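Local coordinates for lipocalin allergen (Canis lupus familiaris, PDB 4ODD), which belongs to the lipocalin family of secreted proteins, is a dog dander allergen, and probably binds small molecules, at residues 7-15 with 89-97; 33-41 with 146-156. One frame throughout, in Å; residues are numbered along the deposited sequence.

The two contacts meet at strands 13-22 and 36-44, adjacent in the antiparallel sheet: Gly13 N and Trp15 N lie within probable hydrogen-bonding reach of Ile41 O and Arg39 O, and the centres of the two contacts are about 17 Å apart. Each is partly buried. In contact 1 the N-terminal helix and the start of strand 13-22 pack on the ends of strands 84-92 and 96-104 and the turn joining them, with no hydrogen bond across and apolar chains doing the work. Contact 2 lays the C-terminal tail alongside strand 36-44 and is much more polar, with an arginine bound to a carboxylate and a backbone carbonyl. Lipocalin landmarks occur in both, the tryptophan motif in the first and the disulfide in the second.

Contact 1 of 2, residues 7-15 with 89-97; sequences VLTQVSGPW and IIDMTPNAL
Trp15, whose indole lies on Leu97, sends its NE1-H to Val11 O (2.8 Å, 161° at the hydrogen). The acceptor sits close to the ring plane and the donor in the plane of the carbonyl, so this bond within 7-15 fixes the rotation of the indole. Leu97 covers one face of the ring at about a right angle: CB stands 3.7 Å from the centroid of the six-membered ring as a CH-pi contact, while CD2 lies over the centre of the indole. Carbonyl O of Asn95 comes to the ring edge, 3.9 Å from Trp15 CZ3. Arg119 makes a cation-pi contact with the indole, and Met117 of strand 110-118 touches both Trp15 and Leu97.

Farther along, Met92 packs against helix 6-10. With CG anti to the backbone N (chi1 -176°) its chain reaches out, then bends at chi3 (70°) to bring CE against Gln10 CB, which it crosses at about a right angle. Val7 meets Met92 CB with CG2, and its CG1 touches Ile89 CG2 at 3.9 Å. In the turn between the strands, Thr93 OG1 accepts from Asn95 N (2.9 Å), an ST turn, and from Ala96 N (3.0 Å), an ST motif, in the loop whose Asn95 O meets the edge of the indole.

Gly13-Pro14-Trp15 is the Gly-X-Trp signature of lipocalins, here with the short N-terminal helix packed at one end of the beta-barrel.

Contact 2 of 2, residues 33-41 with 146-156; sequences PFRIYLRGI and IYLGDTDNCPN
The guanidinium of Arg39 is ringed at its edge by Asp152 and by the carbonyl of Pro155, while Asn156 O lies over one face. The Tyr37 ring has Leu148 O and Thr151 OG1 at its edge, and the Arg35 guanidinium carries Leu148 CD2 over the centre of one face, 3.6 Å from CZ.

Arg39 meets Asp152 end-on in a two-bond salt bridge: NH1 to OD2 at 2.7 Å, on the syn lone pair, and NH2 to OD1 at 3.0 Å and 165°. The two planes are twisted by 38°, so the fit is not flat. Along the neighbouring edge, NE and NH2 take Pro155 O side-on, NE at 3.0 Å and NH2 at 3.1 Å, both from one face of that carbonyl. A bend at chi2 (-62°) turns the arginine to these acceptors, and a further bond from NH1 to Leu38 O ties it back to its own strand. Four bonds across the contact therefore hold the group in place. Lys16 forms a long, weak ion pair with Asp152 OD2.

Tyr37 slides past Asp152 in the opposite direction, Tyr37 CD1 3.5 Å from Asp152 CG. Its OH shares a hydrogen bond with Thr151 OG1 (2.9 Å), and Leu148 CB packs on CE1 at 3.7 Å. Thr151 closes a type I turn begun at Leu148.

Cys154, inside the same tail, is disulfide-bonded to Cys62 at the start of strand 62-71, the link by which many lipocalins fasten their C-terminal segment to the barrel.

Contact 1 of 2, residues 7-15 with 89-97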
loop_
_atom_site.group_PDB
_atom_site.type_symbol
_atom_site.label_atom_id
_atom_site.label_comp_id
_atom_site.label_asym_id
_atom_site.label_seq_id
_atom_site.Cartn_x
_atom_site.Cartn_y
_atom_site.Cartn_z
ATOM N N VAL A 7 10.824 3.468 11.848
ATOM C CA VAL A 7 10.088 3.539 10.603
ATOM C C VAL A 7 8.796 4.359 10.744
ATOM O O VAL A 7 8.604 5.334 10.025
ATOM C CB VAL A 7 9.839 2.107 10.021
ATOM C CG1 VAL A 7 8.372 1.741 10.061
ATOM C CG2 VAL A 7 10.414 1.977 8.595
ATOM N N LEU A 8 7.940 3.999 11.694
ATOM C CA LEU A 8 6.639 4.651 11.845
ATOM C C LEU A 8 6.707 6.166 12.027
ATOM O O LEU A 8 5.754 6.883 11.692
ATOM C CB LEU A 8 5.846 4.025 13.000
ATOM C CG LEU A 8 5.164 2.675 12.748
ATOM C CD1 LEU A 8 4.551 2.140 14.036
ATOM C CD2 LEU A 8 4.105 2.758 11.638
ATOM N N THR A 9 7.816 6.669 12.548
ATOM C CA THR A 9 7.896 8.101 12.797
ATOM C C THR A 9 8.062 8.854 11.491
ATOM O O THR A 9 7.329 9.813 11.205
ATOM C CB THR A 9 9.084 8.464 13.706
ATOM O OG1 THR A 9 9.141 7.567 14.825
ATOM C CG2 THR A 9 8.940 9.900 14.202
ATOM N N GLN A 10 9.021 8.381 10.699
ATOM C CA GLN A 10 9.487 9.079 9.512
ATOM C C GLN A 10 8.585 8.956 8.290
ATOM O O GLN A 10 8.880 9.543 7.255
ATOM C CB GLN A 10 10.886 8.579 9.143
ATOM C CG GLN A 10 11.954 8.912 10.166
ATOM C CD GLN A 10 12.065 10.412 10.418
ATOM O OE1 GLN A 10 11.380 10.958 11.290
ATOM N NE2 GLN A 10 12.926 11.088 9.651
ATOM N N VAL A 11 7.505 8.188 8.381
ATOM C CA VAL A 11 6.776 7.854 7.158
ATOM C C VAL A 11 5.782 8.918 6.740
ATOM O O VAL A 11 5.352 8.953 5.587
ATOM C CB VAL A 11 6.041 6.496 7.238
ATOM C CG1 VAL A 11 6.899 5.491 7.937
ATOM C CG2 VAL A 11 4.728 6.638 7.963
ATOM N N SER A 12 5.409 9.782 7.671
ATOM C CA SER A 12 4.422 10.793 7.360
ATOM C C SER A 12 4.867 11.619 6.177
ATOM O O SER A 12 6.047 11.948 6.047
ATOM C CB SER A 12 4.170 11.678 8.562
ATOM O OG SER A 12 3.260 11.028 9.433
ATOM N N GLY A 13 3.919 11.928 5.299
ATOM C CA GLY A 13 4.214 12.726 4.120
ATOM C C GLY A 13 3.760 12.107 2.815
ATOM O O GLY A 13 3.009 11.129 2.787
ATOM N N PRO A 14 4.227 12.675 1.709
ATOM C CA PRO A 14 3.719 12.267 0.399
ATOM C C PRO A 14 4.281 10.905 -0.005
ATOM O O PRO A 14 5.399 10.534 0.402
ATOM C CB PRO A 14 4.247 13.366 -0.528
ATOM C CG PRO A 14 5.538 13.810 0.117
ATOM C CD PRO A 14 5.284 13.704 1.617
ATOM N N TRP A 15 3.499 10.155 -0.784
ATOM C CA TRP A 15 3.953 8.897 -1.338
ATOM C C TRP A 15 3.278 8.667 -2.668
ATOM O O TRP A 15 2.152 9.129 -2.887
ATOM C CB TRP A 15 3.608 7.756 -0.395
ATOM C CG TRP A 15 4.430 7.752 0.830
ATOM C CD1 TRP A 15 4.030 8.107 2.084
ATOM C CD2 TRP A 15 5.807 7.383 0.935
ATOM N NE1 TRP A 15 5.069 7.977 2.967
ATOM C CE2 TRP A 15 6.174 7.532 2.289
ATOM C CE3 TRP A 15 6.768 6.942 0.016
ATOM C CZ2 TRP A 15 7.463 7.256 2.751
ATOM C CZ3 TRP A 15 8.049 6.673 0.472
ATOM C CH2 TRP A 15 8.386 6.832 1.831
ATOM N N ILE A 89 4.334 -1.887 7.705
ATOM C CA ILE A 89 5.447 -1.366 6.945
ATOM C C ILE A 89 6.565 -2.386 7.060
ATOM O O ILE A 89 7.006 -2.704 8.159
ATOM C CB ILE A 89 5.932 -0.050 7.534
ATOM C CG1 ILE A 89 4.752 0.896 7.736
ATOM C CG2 ILE A 89 6.988 0.582 6.632
ATOM C CD1 ILE A 89 3.961 1.104 6.489
ATOM N N ILE A 90 7.018 -2.914 5.936
ATOM C CA ILE A 90 8.100 -3.885 5.955
ATOM C C ILE A 90 9.465 -3.189 6.003
ATOM O O ILE A 90 10.412 -3.704 6.592
ATOM C CB ILE A 90 8.060 -4.797 4.710
ATOM C CG1 ILE A 90 6.724 -5.545 4.620
ATOM C CG2 ILE A 90 9.217 -5.766 4.730
ATOM C CD1 ILE A 90 6.380 -6.299 5.874
ATOM N N ASP A 91 9.560 -2.013 5.389
ATOM C CA ASP A 91 10.859 -1.370 5.197
ATOM C C ASP A 91 10.717 0.084 4.751
ATOM O O ASP A 91 9.793 0.432 4.021
ATOM C CB ASP A 91 11.659 -2.152 4.144
ATOM C CG ASP A 91 13.153 -2.119 4.402
ATOM O OD1 ASP A 91 13.565 -2.252 5.575
ATOM O OD2 ASP A 91 13.916 -1.960 3.428
ATOM N N MET A 92 11.633 0.937 5.191
ATOM C CA MET A 92 11.639 2.319 4.716
ATOM C C MET A 92 13.035 2.902 4.525
ATOM O O MET A 92 13.875 2.845 5.428
ATOM C CB MET A 92 10.840 3.239 5.641
ATOM C CG MET A 92 10.749 4.674 5.125
ATOM S SD MET A 92 10.348 5.911 6.380
ATOM C CE MET A 92 11.853 5.935 7.364
ATOM N N THR A 93 13.265 3.451 3.333
ATOM C CA THR A 93 14.404 4.322 3.053
ATOM C C THR A 93 13.808 5.730 2.992
ATOM O O THR A 93 12.618 5.892 3.256
ATOM C CB THR A 93 15.114 3.919 1.733
ATOM O OG1 THR A 93 14.738 4.801 0.669
ATOM C CG2 THR A 93 14.766 2.479 1.345
ATOM N N PRO A 94 14.612 6.762 2.675
ATOM C CA PRO A 94 13.992 8.097 2.613
ATOM C C PRO A 94 13.287 8.306 1.275
ATOM O O PRO A 94 12.401 9.159 1.136
ATOM C CB PRO A 94 15.188 9.054 2.733
ATOM C CG PRO A 94 16.385 8.188 3.038
ATOM C CD PRO A 94 16.069 6.835 2.490
ATOM N N ASN A 95 13.700 7.503 0.299
ATOM C CA ASN A 95 13.104 7.482 -1.026
ATOM C C ASN A 95 11.980 6.439 -1.162
ATOM O O ASN A 95 11.105 6.573 -2.011
ATOM C CB ASN A 95 14.203 7.220 -2.067
ATOM C CG ASN A 95 13.674 7.199 -3.489
ATOM O OD1 ASN A 95 13.467 8.253 -4.101
ATOM N ND2 ASN A 95 13.459 5.997 -4.029
ATOM N N ALA A 96 11.991 5.407 -0.322
ATOM C CA ALA A 96 11.093 4.275 -0.555
ATOM C C ALA A 96 10.294 3.761 0.664
ATOM O O ALA A 96 10.571 4.113 1.816
ATOM C CB ALA A 96 11.863 3.133 -1.229
ATOM N N LEU A 97 9.302 2.918 0.383
ATOM C CA LEU A 97 8.398 2.400 1.397
ATOM C C LEU A 97 7.794 1.077 0.925
ATOM O O LEU A 97 7.126 1.024 -0.104
ATOM C CB LEU A 97 7.287 3.416 1.656
ATOM C CG LEU A 97 6.396 3.152 2.860
ATOM C CD1 LEU A 97 7.221 3.295 4.119
ATOM C CD2 LEU A 97 5.227 4.119 2.870
#

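Contact 2 of 2, residues 33-41 with 146-156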
loop_
_atom_site.group_PDB
_atom_site.type_symbol
_atom_site.label_atom_id
_atom_site.label_comp_id
_atom_site.label_asym_id
_atom_site.label_seq_id
_atom_site.Cartn_x
_atom_site.Cartn_y
_atom_site.Cartn_z
ATOM N N PRO A 33 -10.043 -2.796 -6.021
ATOM C CA PRO A 33 -9.994 -1.810 -4.939
ATOM C C PRO A 33 -8.580 -1.621 -4.395
ATOM O O PRO A 33 -8.341 -0.705 -3.616
ATOM C CB PRO A 33 -10.921 -2.406 -3.869
ATOM C CG PRO A 33 -10.901 -3.881 -4.123
ATOM C CD PRO A 33 -10.726 -4.038 -5.628
ATOM N N PHE A 34 -7.654 -2.474 -4.807
ATOM C CA PHE A 34 -6.296 -2.351 -4.315
ATOM C C PHE A 34 -5.347 -1.895 -5.391
ATOM O O PHE A 34 -4.129 -1.886 -5.196
ATOM C CB PHE A 34 -5.838 -3.625 -3.593
ATOM C CG PHE A 34 -6.499 -3.802 -2.254
ATOM C CD1 PHE A 34 -5.968 -3.198 -1.120
ATOM C CD2 PHE A 34 -7.686 -4.519 -2.135
ATOM C CE1 PHE A 34 -6.586 -3.336 0.124
ATOM C CE2 PHE A 34 -8.312 -4.658 -0.911
ATOM C CZ PHE A 34 -7.759 -4.063 0.228
ATOM N N ARG A 35 -5.918 -1.500 -6.525
ATOM C CA ARG A 35 -5.175 -0.723 -7.504
ATOM C C ARG A 35 -5.082 0.714 -6.960
ATOM O O ARG A 35 -5.801 1.619 -7.389
ATOM C CB ARG A 35 -5.860 -0.777 -8.878
ATOM C CG ARG A 35 -4.967 -0.375 -10.048
ATOM C CD ARG A 35 -5.656 -0.614 -11.375
ATOM N NE ARG A 35 -4.887 -0.106 -12.509
ATOM C CZ ARG A 35 -4.032 -0.833 -13.227
ATOM N NH1 ARG A 35 -3.820 -2.109 -12.928
ATOM N NH2 ARG A 35 -3.378 -0.280 -14.244
ATOM N N ILE A 36 -4.191 0.890 -5.991
ATOM C CA ILE A 36 -4.146 2.077 -5.149
ATOM C C ILE A 36 -3.088 3.077 -5.588
ATOM O O ILE A 36 -1.902 2.746 -5.731
ATOM C CB ILE A 36 -3.816 1.701 -3.693
ATOM C CG1 ILE A 36 -4.895 0.800 -3.117
ATOM C CG2 ILE A 36 -3.675 2.953 -2.842
ATOM C CD1 ILE A 36 -6.248 1.391 -3.237
ATOM N N TYR A 37 -3.504 4.315 -5.781
ATOM C CA TYR A 37 -2.535 5.355 -6.079
ATOM C C TYR A 37 -2.381 6.219 -4.857
ATOM O O TYR A 37 -3.259 7.014 -4.516
ATOM C CB TYR A 37 -2.962 6.172 -7.293
ATOM C CG TYR A 37 -2.973 5.338 -8.553
ATOM C CD1 TYR A 37 -1.792 5.102 -9.264
ATOM C CD2 TYR A 37 -4.155 4.772 -9.032
ATOM C CE1 TYR A 37 -1.790 4.338 -10.430
ATOM C CE2 TYR A 37 -4.159 4.017 -10.189
ATOM C CZ TYR A 37 -2.977 3.798 -10.879
ATOM O OH TYR A 37 -3.008 3.036 -12.021
ATOM N N LEU A 38 -1.267 6.029 -4.174
ATOM C CA LEU A 38 -1.003 6.802 -2.979
ATOM C C LEU A 38 -0.803 8.264 -3.255
ATOM O O LEU A 38 -0.275 8.656 -4.305
ATOM C CB LEU A 38 0.176 6.231 -2.213
ATOM C CG LEU A 38 -0.549 5.504 -1.078
ATOM C CD1 LEU A 38 -0.093 4.056 -0.949
ATOM C CD2 LEU A 38 -0.461 6.279 0.245
ATOM N N ARG A 39 -1.261 9.069 -2.308
ATOM C CA ARG A 39 -0.949 10.488 -2.320
ATOM C C ARG A 39 -0.121 10.808 -1.094
ATOM O O ARG A 39 0.907 11.481 -1.192
ATOM C CB ARG A 39 -2.215 11.339 -2.368
ATOM C CG ARG A 39 -2.908 11.302 -3.743
ATOM C CD ARG A 39 -2.000 11.870 -4.833
ATOM N NE ARG A 39 -2.617 11.844 -6.147
ATOM C CZ ARG A 39 -2.357 10.930 -7.075
ATOM N NH1 ARG A 39 -1.493 9.958 -6.830
ATOM N NH2 ARG A 39 -2.966 10.983 -8.248
ATOM N N GLY A 40 -0.546 10.309 0.065
ATOM C CA GLY A 40 0.225 10.546 1.267
ATOM C C GLY A 40 -0.208 9.751 2.472
ATOM O O GLY A 40 -1.278 9.148 2.504
ATOM N N ILE A 41 0.645 9.750 3.482
ATOM C CA ILE A 41 0.320 9.116 4.742
ATOM C C ILE A 41 0.550 10.046 5.925
ATOM O O ILE A 41 1.546 10.779 5.977
ATOM C CB ILE A 41 1.159 7.868 4.929
ATOM C CG1 ILE A 41 0.786 6.849 3.857
ATOM C CG2 ILE A 41 0.963 7.313 6.329
ATOM C CD1 ILE A 41 1.796 5.730 3.703
ATOM N N ILE A 146 2.447 -5.767 -10.604
ATOM C CA ILE A 146 2.019 -4.721 -11.538
ATOM C C ILE A 146 2.706 -3.385 -11.253
ATOM O O ILE A 146 2.792 -2.943 -10.099
ATOM C CB ILE A 146 0.510 -4.505 -11.464
ATOM C CG1 ILE A 146 -0.222 -5.771 -11.880
ATOM C CG2 ILE A 146 0.087 -3.347 -12.340
ATOM C CD1 ILE A 146 -1.705 -5.668 -11.675
ATOM N N TYR A 147 3.198 -2.743 -12.311
ATOM C CA TYR A 147 3.814 -1.424 -12.181
ATOM C C TYR A 147 2.742 -0.342 -12.377
ATOM O O TYR A 147 2.012 -0.341 -13.379
ATOM C CB TYR A 147 4.983 -1.276 -13.168
ATOM C CG TYR A 147 5.616 0.096 -13.171
ATOM C CD1 TYR A 147 6.347 0.549 -12.080
ATOM C CD2 TYR A 147 5.475 0.945 -14.261
ATOM C CE1 TYR A 147 6.915 1.816 -12.077
ATOM C CE2 TYR A 147 6.036 2.211 -14.263
ATOM C CZ TYR A 147 6.759 2.645 -13.173
ATOM O OH TYR A 147 7.327 3.913 -13.186
ATOM N N LEU A 148 2.609 0.546 -11.394
ATOM C CA LEU A 148 1.566 1.576 -11.453
ATOM C C LEU A 148 2.174 2.945 -11.576
ATOM O O LEU A 148 1.453 3.930 -11.738
ATOM C CB LEU A 148 0.671 1.535 -10.221
ATOM C CG LEU A 148 -0.206 0.295 -10.070
ATOM C CD1 LEU A 148 -1.026 0.372 -8.759
ATOM C CD2 LEU A 148 -1.103 0.145 -11.293
ATOM N N GLY A 149 3.506 2.990 -11.501
ATOM C CA GLY A 149 4.262 4.223 -11.623
ATOM C C GLY A 149 3.915 5.122 -12.802
ATOM O O GLY A 149 4.053 6.347 -12.706
ATOM N N ASP A 150 3.462 4.537 -13.909
ATOM C CA ASP A 150 3.248 5.314 -15.135
ATOM C C ASP A 150 1.785 5.460 -15.561
ATOM O O ASP A 150 1.501 5.950 -16.660
ATOM C CB ASP A 150 4.042 4.704 -16.290
ATOM C CG ASP A 150 3.606 3.281 -16.604
ATOM O OD1 ASP A 150 2.583 2.831 -16.026
ATOM O OD2 ASP A 150 4.290 2.619 -17.416
ATOM N N THR A 151 0.866 5.026 -14.706
ATOM C CA THR A 151 -0.560 5.124 -15.003
ATOM C C THR A 151 -1.305 5.989 -13.993
ATOM O O THR A 151 -2.545 5.943 -13.910
ATOM C CB THR A 151 -1.228 3.740 -15.077
ATOM O OG1 THR A 151 -0.875 2.958 -13.926
ATOM C CG2 THR A 151 -0.756 3.016 -16.317
ATOM N N ASP A 152 -0.548 6.776 -13.231
ATOM C CA ASP A 152 -1.149 7.625 -12.219
ATOM C C ASP A 152 -1.646 8.912 -12.847
ATOM O O ASP A 152 -0.973 9.933 -12.789
ATOM C CB ASP A 152 -0.162 7.932 -11.097
ATOM C CG ASP A 152 -0.851 8.463 -9.855
ATOM O OD1 ASP A 152 -2.085 8.719 -9.939
ATOM O OD2 ASP A 152 -0.157 8.628 -8.812
ATOM N N ASN A 153 -2.833 8.852 -13.435
ATOM C CA ASN A 153 -3.397 9.996 -14.121
ATOM C C ASN A 153 -4.407 10.743 -13.264
ATOM O O ASN A 153 -5.144 11.591 -13.765
ATOM C CB ASN A 153 -4.049 9.550 -15.435
ATOM C CG ASN A 153 -5.221 8.597 -15.218
ATOM O OD1 ASN A 153 -6.342 9.022 -14.943
ATOM N ND2 ASN A 153 -4.960 7.305 -15.345
ATOM N N CYS A 154 -4.444 10.426 -11.976
ATOM C CA CYS A 154 -5.394 11.069 -11.073
ATOM C C CYS A 154 -4.862 12.399 -10.531
ATOM O O CYS A 154 -3.652 12.641 -10.558
ATOM C CB CYS A 154 -5.781 10.117 -9.937
ATOM S SG CYS A 154 -6.777 8.715 -10.486
ATOM N N PRO A 155 -5.767 13.267 -10.040
ATOM C CA PRO A 155 -5.402 14.622 -9.601
ATOM C C PRO A 155 -4.226 14.627 -8.639
ATOM O O PRO A 155 -4.189 13.812 -7.727
ATOM C CB PRO A 155 -6.661 15.099 -8.872
ATOM C CG PRO A 155 -7.767 14.350 -9.529
ATOM C CD PRO A 155 -7.196 12.988 -9.802
ATOM N N ASN A 156 -3.275 15.521 -8.859
ATOM C CA ASN A 156 -2.146 15.698 -7.958
ATOM C C ASN A 156 -1.117 14.573 -8.005
ATOM O O ASN A 156 -0.516 14.250 -6.979
ATOM C CB ASN A 156 -2.641 15.909 -6.526
ATOM C CG ASN A 156 -3.634 17.048 -6.422
ATOM O OD1 ASN A 156 -3.367 18.158 -6.874
ATOM N ND2 ASN A 156 -4.794 16.775 -5.846
#